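Side-chain contacts in prophenoloxidase b (Marsupenaeus japonicus, PDB 3WKY), which is the inactive precursor of a copper-dependent phenoloxidase, an enzyme that probably hydroxylates monophenols and oxidises o-diphenols: residues 412-417 with 629-634; 591-596 with 647-652; 634-639 with 643-648. All coordinates share one frame; numbering follows the deposited sequence. Where two conformers were deposited one is given.

Interaction 1: residues 412-417 with 629-634; sequences PPYTPR and PWPMGY. With NAG (2-acetamido-2-deoxy-beta-D-glucopyranose), chain E.
Tyr414 lays one face of its ring against the edge of Tyr634, a T-shaped pair with centroids 5.0 Å apart and planes at 90°. The closest approach is Tyr634 CD2 to Tyr414 CZ at 3.4 Å, with CD2 over the rim of the Tyr414 ring and not its middle. One face of Tyr634 stacks on Trp630 of its own segment, Trp630 CD2 standing 3.7 Å above the centre of the phenol plane. Trp630 CZ3 in turn comes within 4.3 Å of Tyr414 CE1, which closes a three-ring cluster. Pro631 comes toward Tyr414 from the opposite direction, with Pro631 CG 3.6 Å from Tyr414 OH. The hydroxyl of the buried Tyr414 bonds to Glu637, while Arg638 makes a cation-pi contact with the same ring; the Tyr634 hydroxyl bonds to Gln418 O. Residues Pro631 to Tyr634 form a type II beta turn, closed by Tyr634 N to Pro631 O at 3.0 Å, with Gly633 at its third position where phi is positive. The turn belongs to the long loop between strand 588-598 and helix 645-650 of the hemocyanin-type ig-like domain, and Met632 on its far flank packs on helix 218-239 of the copper-containing domain. Arg417 marks the loose side. In the conformer given, one of two deposited, its CG is anti to the backbone N (chi1 -175°), which carries the chain out toward a protein-linked NAG, and Arg417 NH2 stays 7.1 Å from Trp630 CZ2. There Arg417 NH1 makes a weak, bent and therefore doubtful bond to NAG O3. Lys499 also bonds this sugar, and Phe685 of the second subunit packs on Arg417.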
loop_
_atom_site.group_PDB
_atom_site.type_symbol
_atom_site.label_atom_id
_atom_site.label_comp_id
_atom_site.label_asym_id
_atom_site.label_seq_id
_atom_site.Cartn_x
_atom_site.Cartn_y
_atom_site.Cartn_z
ATOM N N PRO A 412 29.552 26.358 -16.424
ATOM C CA PRO A 412 30.303 25.954 -17.622
ATOM C C PRO A 412 31.640 25.352 -17.233
ATOM O O PRO A 412 32.209 25.744 -16.209
ATOM C CB PRO A 412 30.521 27.278 -18.377
ATOM C CG PRO A 412 30.476 28.337 -17.330
ATOM C CD PRO A 412 29.452 27.823 -16.279
ATOM N N PRO A 413 32.144 24.399 -18.029
ATOM C CA PRO A 413 33.464 23.824 -17.746
ATOM C C PRO A 413 34.511 24.932 -17.706
ATOM O O PRO A 413 34.332 25.950 -18.380
ATOM C CB PRO A 413 33.728 22.935 -18.965
ATOM C CG PRO A 413 32.349 22.584 -19.486
ATOM C CD PRO A 413 31.501 23.793 -19.215
ATOM N N TYR A 414 35.556 24.749 -16.904
ATOM C CA TYR A 414 36.680 25.679 -16.901
ATOM C C TYR A 414 37.257 25.789 -18.310
ATOM O O TYR A 414 37.409 24.781 -19.005
ATOM C CB TYR A 414 37.759 25.220 -15.916
ATOM C CG TYR A 414 37.314 25.321 -14.470
ATOM C CD1 TYR A 414 37.149 26.560 -13.862
ATOM C CD2 TYR A 414 37.074 24.180 -13.714
ATOM C CE1 TYR A 414 36.746 26.656 -12.533
ATOM C CE2 TYR A 414 36.653 24.268 -12.382
ATOM C CZ TYR A 414 36.499 25.502 -11.805
ATOM O OH TYR A 414 36.090 25.582 -10.491
ATOM N N THR A 415 37.548 27.017 -18.736
ATOM C CA THR A 415 38.141 27.254 -20.067
ATOM C C THR A 415 39.614 26.854 -20.074
ATOM O O THR A 415 40.206 26.659 -19.009
ATOM C CB THR A 415 38.031 28.736 -20.463
ATOM O OG1 THR A 415 38.840 29.526 -19.582
ATOM C CG2 THR A 415 36.573 29.200 -20.397
ATOM N N PRO A 416 40.220 26.716 -21.273
ATOM C CA PRO A 416 41.659 26.431 -21.312
ATOM C C PRO A 416 42.460 27.446 -20.501
ATOM O O PRO A 416 43.371 27.067 -19.762
ATOM C CB PRO A 416 41.989 26.552 -22.803
ATOM C CG PRO A 416 40.721 26.099 -23.479
ATOM C CD PRO A 416 39.593 26.587 -22.605
ATOM N N ARG A 417 42.108 28.717 -20.613
ATOM C CA ARG A 417 42.812 29.766 -19.884
ATOM C C ARG A 417 42.646 29.602 -18.374
ATOM O O ARG A 417 43.575 29.856 -17.607
ATOM C CB ARG A 417 42.317 31.146 -20.321
ATOM C CG ARG A 417 43.085 32.306 -19.706
ATOM C CD ARG A 417 44.549 32.285 -20.145
ATOM N NE ARG A 417 45.350 33.295 -19.456
ATOM C CZ ARG A 417 46.077 33.063 -18.366
ATOM N NH1 ARG A 417 46.769 34.048 -17.811
ATOM N NH2 ARG A 417 46.110 31.850 -17.827
ATOM N N PRO A 629 41.237 33.011 -5.087
ATOM C CA PRO A 629 39.959 33.382 -5.706
ATOM C C PRO A 629 39.229 32.199 -6.365
ATOM O O PRO A 629 38.031 32.327 -6.629
ATOM C CB PRO A 629 40.370 34.399 -6.772
ATOM C CG PRO A 629 41.760 33.984 -7.149
ATOM C CD PRO A 629 42.393 33.470 -5.884
ATOM N N TRP A 630 39.916 31.085 -6.610
ATOM C CA TRP A 630 39.290 29.940 -7.281
ATOM C C TRP A 630 38.266 29.283 -6.358
ATOM O O TRP A 630 38.398 29.354 -5.133
ATOM C CB TRP A 630 40.349 28.930 -7.732
ATOM C CG TRP A 630 41.230 29.498 -8.825
ATOM C CD1 TRP A 630 42.519 29.922 -8.695
ATOM C CD2 TRP A 630 40.866 29.718 -10.200
ATOM N NE1 TRP A 630 42.989 30.391 -9.908
ATOM C CE2 TRP A 630 41.996 30.278 -10.847
ATOM C CE3 TRP A 630 39.703 29.493 -10.947
ATOM C CZ2 TRP A 630 41.986 30.626 -12.204
ATOM C CZ3 TRP A 630 39.694 29.831 -12.296
ATOM C CH2 TRP A 630 40.837 30.393 -12.914
ATOM N N PRO A 631 37.226 28.659 -6.934
ATOM C CA PRO A 631 36.252 28.008 -6.041
ATOM C C PRO A 631 36.926 26.917 -5.207
ATOM O O PRO A 631 37.904 26.316 -5.666
ATOM C CB PRO A 631 35.259 27.373 -7.022
ATOM C CG PRO A 631 35.296 28.271 -8.222
ATOM C CD PRO A 631 36.786 28.649 -8.343
ATOM N N MET A 632 36.442 26.674 -3.992
ATOM C CA MET A 632 37.024 25.613 -3.169
ATOM C C MET A 632 36.872 24.259 -3.862
ATOM O O MET A 632 35.770 23.901 -4.316
ATOM C CB MET A 632 36.351 25.580 -1.797
ATOM C CG MET A 632 36.536 26.892 -1.021
ATOM S SD MET A 632 35.672 26.843 0.557
ATOM C CE MET A 632 35.348 28.586 0.789
ATOM N N GLY A 633 37.975 23.517 -3.947
ATOM C CA GLY A 633 37.984 22.231 -4.618
ATOM C C GLY A 633 38.329 22.311 -6.100
ATOM O O GLY A 633 38.345 21.288 -6.781
ATOM N N TYR A 634 38.602 23.517 -6.591
ATOM C CA TYR A 634 38.996 23.731 -7.983
ATOM C C TYR A 634 40.209 22.870 -8.298
ATOM O O TYR A 634 41.098 22.721 -7.456
ATOM C CB TYR A 634 39.308 25.216 -8.199
ATOM C CG TYR A 634 40.229 25.552 -9.368
ATOM C CD1 TYR A 634 41.602 25.607 -9.198
ATOM C CD2 TYR A 634 39.709 25.876 -10.619
ATOM C CE1 TYR A 634 42.443 25.942 -10.254
ATOM C CE2 TYR A 634 40.554 26.210 -11.688
ATOM C CZ TYR A 634 41.911 26.244 -11.489
ATOM O OH TYR A 634 42.761 26.576 -12.544
HETATM C C1 NAG E . 52.525 32.808 -16.898
HETATM C C2 NAG E . 51.031 32.965 -17.236
HETATM C C3 NAG E . 50.502 34.401 -17.336
HETATM C C4 NAG E . 51.358 35.450 -16.638
HETATM C C5 NAG E . 52.817 35.173 -16.929
HETATM C C6 NAG E . 53.705 36.276 -16.363
HETATM C C7 NAG E . 50.341 31.064 -18.640
HETATM C C8 NAG E . 51.025 30.229 -19.684
HETATM N N2 NAG E . 50.762 32.323 -18.516
HETATM O O3 NAG E . 49.204 34.444 -16.784
HETATM O O4 NAG E . 51.023 36.740 -17.101
HETATM O O5 NAG E . 53.124 33.948 -16.313
HETATM O O6 NAG E . 53.432 36.435 -14.987
HETATM O O7 NAG E . 49.439 30.570 -17.963
#

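Interaction 2: residues 591-596 with 647-652; sequences HFFVMA and DFVDEH
Strand 591-596 passes helix 645-650 with the backbones nearest at Phe593 and Val649, their CA atoms 8.5 Å apart. Phe593 bridges that gap with the CD2-CE2 side of its ring. In the valine conformer given, one of two deposited, CE2 of Phe593 meets Val649 CG2 at 3.7 Å, and Phe593 CD2 is scarcely farther from the same methyl at 3.8 Å, so a single branch of the valine does the touching. That branch is the one anti to the valine carbonyl carbon; CG1 takes the place anti to the backbone N (chi1 162°). Phe593 and Val649 pass each other in opposite directions. Phe648 instead crosses Phe593 at about a right angle and is touched on its rim, Phe593 CE2 to Phe648 CE2 4.2 Å. The strand lies in the mixed sheet of the hemocyanin-type ig-like domain, between strands 501-509 and 655-664 and antiparallel to both, and the short helix packs over one face of that sheet. Phe592 and Val594 turn to the other face, where they meet Val428 of strand 424-432. Phe648 also meets the ring of Tyr520 and packs on Met655. Farther along the segment, His652 ND1 donates to Phe648 O at 3.1 Å, with an angle of 142° at the hydrogen. The oxygen sits 20° out of the imidazole plane. Glu651 CG lies 3.6 Å above one face of that imidazole, toward its rim.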
loop_
_atom_site.group_PDB
_atom_site.type_symbol
_atom_site.label_atom_id
_atom_site.label_comp_id
_atom_site.label_asym_id
_atom_site.label_seq_id
_atom_site.Cartn_x
_atom_site.Cartn_y
_atom_site.Cartn_z
ATOM N N HIS A 591 43.365 7.357 -6.902
ATOM C CA HIS A 591 43.949 8.427 -7.696
ATOM C C HIS A 591 44.547 9.467 -6.757
ATOM O O HIS A 591 43.957 9.789 -5.727
ATOM C CB HIS A 591 42.886 9.130 -8.537
ATOM C CG HIS A 591 42.290 8.289 -9.622
ATOM N ND1 HIS A 591 43.041 7.728 -10.634
ATOM C CD2 HIS A 591 41.001 7.960 -9.884
ATOM C CE1 HIS A 591 42.245 7.066 -11.454
ATOM N NE2 HIS A 591 41.001 7.193 -11.024
ATOM N N PHE A 592 45.693 10.026 -7.148
ATOM C CA PHE A 592 46.372 11.077 -6.389
ATOM C C PHE A 592 46.619 12.175 -7.425
ATOM O O PHE A 592 47.612 12.157 -8.159
ATOM C CB PHE A 592 47.676 10.495 -5.826
ATOM C CG PHE A 592 48.387 11.356 -4.802
ATOM C CD1 PHE A 592 49.352 12.284 -5.204
ATOM C CD2 PHE A 592 48.187 11.154 -3.440
ATOM C CE1 PHE A 592 50.049 13.048 -4.262
ATOM C CE2 PHE A 592 48.880 11.909 -2.494
ATOM C CZ PHE A 592 49.818 12.856 -2.910
ATOM N N PHE A 593 45.676 13.106 -7.519
ATOM C CA PHE A 593 45.694 14.153 -8.544
ATOM C C PHE A 593 46.542 15.323 -8.065
ATOM O O PHE A 593 46.392 15.775 -6.925
ATOM C CB PHE A 593 44.251 14.626 -8.804
ATOM C CG PHE A 593 44.132 15.903 -9.638
ATOM C CD1 PHE A 593 44.238 17.167 -9.043
ATOM C CD2 PHE A 593 43.838 15.834 -10.987
ATOM C CE1 PHE A 593 44.099 18.329 -9.793
ATOM C CE2 PHE A 593 43.697 16.993 -11.753
ATOM C CZ PHE A 593 43.821 18.244 -11.151
ATOM N N VAL A 594 47.422 15.825 -8.935
ATOM C CA VAL A 594 48.297 16.946 -8.589
ATOM C C VAL A 594 48.197 18.037 -9.649
ATOM O O VAL A 594 48.387 17.768 -10.838
ATOM C CB VAL A 594 49.783 16.494 -8.503
ATOM C CG1 VAL A 594 50.693 17.680 -8.135
ATOM C CG2 VAL A 594 49.941 15.349 -7.515
ATOM N N MET A 595 47.909 19.268 -9.228
ATOM C CA MET A 595 47.915 20.393 -10.154
ATOM C C MET A 595 48.777 21.552 -9.654
ATOM O O MET A 595 48.695 21.949 -8.488
ATOM C CB MET A 595 46.495 20.889 -10.419
ATOM C CG MET A 595 46.413 22.038 -11.410
ATOM S SD MET A 595 44.696 22.580 -11.608
ATOM C CE MET A 595 44.823 23.759 -12.958
ATOM N N ALA A 596 49.620 22.082 -10.536
ATOM C CA ALA A 596 50.391 23.285 -10.221
ATOM C C ALA A 596 49.683 24.473 -10.860
ATOM O O ALA A 596 49.533 24.543 -12.084
ATOM C CB ALA A 596 51.828 23.165 -10.748
ATOM N N ASP A 647 42.123 11.409 -19.301
ATOM C CA ASP A 647 42.011 12.300 -20.458
ATOM C C ASP A 647 42.084 13.760 -20.040
ATOM O O ASP A 647 42.691 14.584 -20.725
ATOM C CB ASP A 647 40.705 12.065 -21.228
ATOM C CG ASP A 647 40.710 10.777 -22.031
ATOM O OD1 ASP A 647 41.770 10.116 -22.119
ATOM O OD2 ASP A 647 39.646 10.433 -22.586
ATOM N N PHE A 648 41.446 14.082 -18.922
ATOM C CA PHE A 648 41.443 15.449 -18.405
ATOM C C PHE A 648 42.856 15.932 -18.098
ATOM O O PHE A 648 43.260 17.011 -18.518
ATOM C CB PHE A 648 40.586 15.500 -17.135
ATOM C CG PHE A 648 40.499 16.864 -16.497
ATOM C CD1 PHE A 648 39.706 17.854 -17.055
ATOM C CD2 PHE A 648 41.177 17.135 -15.314
ATOM C CE1 PHE A 648 39.609 19.118 -16.467
ATOM C CE2 PHE A 648 41.084 18.394 -14.712
ATOM C CZ PHE A 648 40.296 19.384 -15.293
ATOM N N VAL A 649 43.610 15.121 -17.369
ATOM C CA VAL A 649 44.944 15.495 -16.904
ATOM C C VAL A 649 45.929 15.565 -18.077
ATOM O O VAL A 649 46.856 16.385 -18.096
ATOM C CB VAL A 649 45.417 14.480 -15.831
ATOM C CG1 VAL A 649 46.907 14.525 -15.626
ATOM C CG2 VAL A 649 44.677 14.715 -14.504
ATOM N N ASP A 650 45.715 14.697 -19.061
ATOM C CA ASP A 650 46.617 14.611 -20.221
ATOM C C ASP A 650 46.575 15.868 -21.089
ATOM O O ASP A 650 47.522 16.164 -21.828
ATOM C CB ASP A 650 46.280 13.377 -21.064
ATOM C CG ASP A 650 46.793 12.092 -20.449
ATOM O OD1 ASP A 650 47.617 12.164 -19.510
ATOM O OD2 ASP A 650 46.384 11.006 -20.919
ATOM N N GLU A 651 45.476 16.605 -20.999
ATOM C CA GLU A 651 45.310 17.863 -21.724
ATOM C C GLU A 651 46.169 18.996 -21.141
ATOM O O GLU A 651 46.444 19.988 -21.816
ATOM C CB GLU A 651 43.821 18.262 -21.724
ATOM C CG GLU A 651 43.474 19.527 -22.500
ATOM C CD GLU A 651 43.641 19.373 -24.005
ATOM O OE1 GLU A 651 43.798 18.227 -24.484
ATOM O OE2 GLU A 651 43.606 20.405 -24.711
ATOM N N HIS A 652 46.622 18.835 -19.901
ATOM C CA HIS A 652 47.259 19.941 -19.177
ATOM C C HIS A 652 48.617 19.576 -18.582
ATOM O O HIS A 652 48.705 18.735 -17.691
ATOM C CB HIS A 652 46.306 20.454 -18.086
ATOM C CG HIS A 652 44.962 20.845 -18.613
ATOM N ND1 HIS A 652 43.862 20.014 -18.544
ATOM C CD2 HIS A 652 44.548 21.961 -19.260
ATOM C CE1 HIS A 652 42.829 20.609 -19.109
ATOM N NE2 HIS A 652 43.218 21.791 -19.556
#

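Interaction 3: residues 634-639 with 643-648; sequences YPLERR and ATIEDF. With EDO (1,2-ethanediol), chain N.
Leu636 meets the helix through a single methyl: CD2 lies 4.1 Å from Phe648 CE2 and 4.2 Å from Ile645 CD1, and so rests against both side chains, which lie three residues apart on the helix. Its chain crosses that of Ile645 at about a right angle and that of Phe648 obliquely. Beside it Pro635 brings CG to the rim of the Phe648 ring, near the ring plane, with CG to Phe648 CE2 4.4 Å. The peptide bond before Pro635 is cis, a sharp bend at the start of the segment, and Pro635 CB lies over one face of the Tyr634 ring, toward its rim. Ile645 reaches the leucine because CG1 extends anti to its backbone N (chi1 -173°) and the chain then bends at chi2 to carry CD1 across. In the next shell Trp527 packs on both Leu636 and Ile645; Leu636 also packs on Phe593, and Pro635 on Met595, both of strand 588-598. The helix begins with an N-cap: Thr644 OG1 accepts from Asp647 N at 3.0 Å, nearly straight at 163°, which fixes the first turn that presents Ile645 and Phe648. Farther along the loop, Glu637 forms a salt bridge with Lys408, and Arg638 bonds to Asn326 and Pro412 O. In the conformer given, partly exposed Arg639 makes two weak, doubtful bonds to an ethanediol, which also bonds Gly515 O of the second subunit. Wholly apolar where the segments meet, the contact is consistent with a geometry set by shape and packing rather than by directional bonds.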
loop_
_atom_site.group_PDB
_atom_site.type_symbol
_atom_site.label_atom_id
_atom_site.label_comp_id
_atom_site.label_asym_id
_atom_site.label_seq_id
_atom_site.Cartn_x
_atom_site.Cartn_y
_atom_site.Cartn_z
ATOM N N TYR A 634 38.602 23.517 -6.591
ATOM C CA TYR A 634 38.996 23.731 -7.983
ATOM C C TYR A 634 40.209 22.870 -8.298
ATOM O O TYR A 634 41.098 22.721 -7.456
ATOM C CB TYR A 634 39.308 25.216 -8.199
ATOM C CG TYR A 634 40.229 25.552 -9.368
ATOM C CD1 TYR A 634 41.602 25.607 -9.198
ATOM C CD2 TYR A 634 39.709 25.876 -10.619
ATOM C CE1 TYR A 634 42.443 25.942 -10.254
ATOM C CE2 TYR A 634 40.554 26.210 -11.688
ATOM C CZ TYR A 634 41.911 26.244 -11.489
ATOM O OH TYR A 634 42.761 26.576 -12.544
ATOM N N PRO A 635 40.244 22.276 -9.501
ATOM C CA PRO A 635 39.259 22.405 -10.579
ATOM C C PRO A 635 38.268 21.236 -10.619
ATOM O O PRO A 635 37.522 21.107 -11.591
ATOM C CB PRO A 635 40.144 22.332 -11.823
ATOM C CG PRO A 635 41.215 21.355 -11.434
ATOM C CD PRO A 635 41.426 21.505 -9.936
ATOM N N LEU A 636 38.250 20.416 -9.574
ATOM C CA LEU A 636 37.554 19.134 -9.624
ATOM C C LEU A 636 36.138 19.175 -9.027
ATOM O O LEU A 636 35.697 18.209 -8.405
ATOM C CB LEU A 636 38.391 18.060 -8.927
ATOM C CG LEU A 636 39.783 17.877 -9.558
ATOM C CD1 LEU A 636 40.573 16.839 -8.780
ATOM C CD2 LEU A 636 39.647 17.476 -11.019
ATOM N N GLU A 637 35.439 20.293 -9.215
ATOM C CA GLU A 637 34.019 20.348 -8.870
ATOM C C GLU A 637 33.172 20.796 -10.056
ATOM O O GLU A 637 31.983 21.056 -9.899
ATOM C CB GLU A 637 33.764 21.242 -7.642
ATOM C CG GLU A 637 34.811 22.346 -7.422
ATOM C CD GLU A 637 34.812 23.385 -8.521
ATOM O OE1 GLU A 637 35.686 23.301 -9.421
ATOM O OE2 GLU A 637 33.963 24.306 -8.476
ATOM N N ARG A 638 33.766 20.867 -11.249
ATOM C CA ARG A 638 32.975 21.185 -12.443
ATOM C C ARG A 638 32.991 20.066 -13.471
ATOM O O ARG A 638 33.916 19.256 -13.520
ATOM C CB ARG A 638 33.452 22.480 -13.133
ATOM C CG ARG A 638 33.081 23.760 -12.402
ATOM C CD ARG A 638 33.143 24.978 -13.311
ATOM N NE ARG A 638 33.282 26.211 -12.536
ATOM C CZ ARG A 638 33.503 27.410 -13.069
ATOM N NH1 ARG A 638 33.584 27.554 -14.391
ATOM N NH2 ARG A 638 33.649 28.459 -12.279
ATOM N N ARG A 639 31.977 20.057 -14.326
ATOM C CA ARG A 639 31.933 19.074 -15.389
ATOM C C ARG A 639 32.995 19.393 -16.441
ATOM O O ARG A 639 33.497 20.526 -16.526
ATOM C CB ARG A 639 30.549 19.032 -16.028
ATOM C CG ARG A 639 30.175 20.293 -16.772
ATOM C CD ARG A 639 28.682 20.279 -17.087
ATOM N NE ARG A 639 28.401 20.836 -18.404
ATOM C CZ ARG A 639 27.968 22.072 -18.622
ATOM N NH1 ARG A 639 27.750 22.898 -17.607
ATOM N NH2 ARG A 639 27.744 22.481 -19.864
ATOM N N ALA A 643 36.043 12.511 -20.806
ATOM C CA ALA A 643 35.314 11.380 -20.230
ATOM C C ALA A 643 35.984 10.816 -18.983
ATOM O O ALA A 643 35.307 10.320 -18.095
ATOM C CB ALA A 643 35.131 10.277 -21.262
ATOM N N THR A 644 37.313 10.869 -18.927
ATOM C CA THR A 644 38.051 10.267 -17.819
ATOM C C THR A 644 38.986 11.271 -17.158
ATOM O O THR A 644 39.318 12.303 -17.756
ATOM C CB THR A 644 38.854 9.037 -18.280
ATOM O OG1 THR A 644 39.868 9.441 -19.216
ATOM C CG2 THR A 644 37.937 8.012 -18.940
ATOM N N ILE A 645 39.393 10.985 -15.922
ATOM C CA ILE A 645 40.329 11.861 -15.230
ATOM C C ILE A 645 41.673 11.782 -15.951
ATOM O O ILE A 645 42.377 12.777 -16.038
ATOM C CB ILE A 645 40.452 11.540 -13.712
ATOM C CG1 ILE A 645 41.305 12.592 -12.994
ATOM C CG2 ILE A 645 40.963 10.119 -13.472
ATOM C CD1 ILE A 645 40.707 14.003 -13.064
ATOM N N GLU A 646 41.989 10.613 -16.504
ATOM C CA GLU A 646 43.197 10.446 -17.325
ATOM C C GLU A 646 43.212 11.397 -18.532
ATOM O O GLU A 646 44.205 12.108 -18.763
ATOM C CB GLU A 646 43.331 8.987 -17.782
ATOM C CG GLU A 646 43.623 7.994 -16.650
ATOM C CD GLU A 646 42.376 7.469 -15.924
ATOM O OE1 GLU A 646 41.263 8.020 -16.095
ATOM O OE2 GLU A 646 42.516 6.487 -15.162
ATOM N N ASP A 647 42.123 11.409 -19.301
ATOM C CA ASP A 647 42.011 12.300 -20.458
ATOM C C ASP A 647 42.084 13.760 -20.040
ATOM O O ASP A 647 42.691 14.584 -20.725
ATOM C CB ASP A 647 40.705 12.065 -21.228
ATOM C CG ASP A 647 40.710 10.777 -22.031
ATOM O OD1 ASP A 647 41.770 10.116 -22.119
ATOM O OD2 ASP A 647 39.646 10.433 -22.586
ATOM N N PHE A 648 41.446 14.082 -18.922
ATOM C CA PHE A 648 41.443 15.449 -18.405
ATOM C C PHE A 648 42.856 15.932 -18.098
ATOM O O PHE A 648 43.260 17.011 -18.518
ATOM C CB PHE A 648 40.586 15.500 -17.135
ATOM C CG PHE A 648 40.499 16.864 -16.497
ATOM C CD1 PHE A 648 39.706 17.854 -17.055
ATOM C CD2 PHE A 648 41.177 17.135 -15.314
ATOM C CE1 PHE A 648 39.609 19.118 -16.467
ATOM C CE2 PHE A 648 41.084 18.394 -14.712
ATOM C CZ PHE A 648 40.296 19.384 -15.293
HETATM C C1 EDO N . 30.519 19.432 -20.838
HETATM O O1 EDO N . 29.800 20.673 -20.714
HETATM C C2 EDO N . 29.604 18.295 -20.388
HETATM O O2 EDO N . 30.199 17.543 -19.318
#

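All three contacts are buried at their touching residues and lie within the ig-like domain, but they join partly different elements. Interactions 2 and 3 share helix 645-650: Phe648 meets the sheet strand in one and the preceding loop in the other, and Phe593 also packs on Leu636. Interaction 1 joins interaction 3 at Tyr634 and reaches interaction 2 where that residue's hydroxyl packs on Met595. Interactions 1 and 3, unlike 2, also touch the second subunit. Chemistry follows place. Close to the sheet, interactions 2 and 3 are aliphatic and aromatic packing; interaction 1, which reaches the copper-containing domain, adds stacked rings, hydroxyls of buried tyrosines bonded outside its segments and a sugar at its margin.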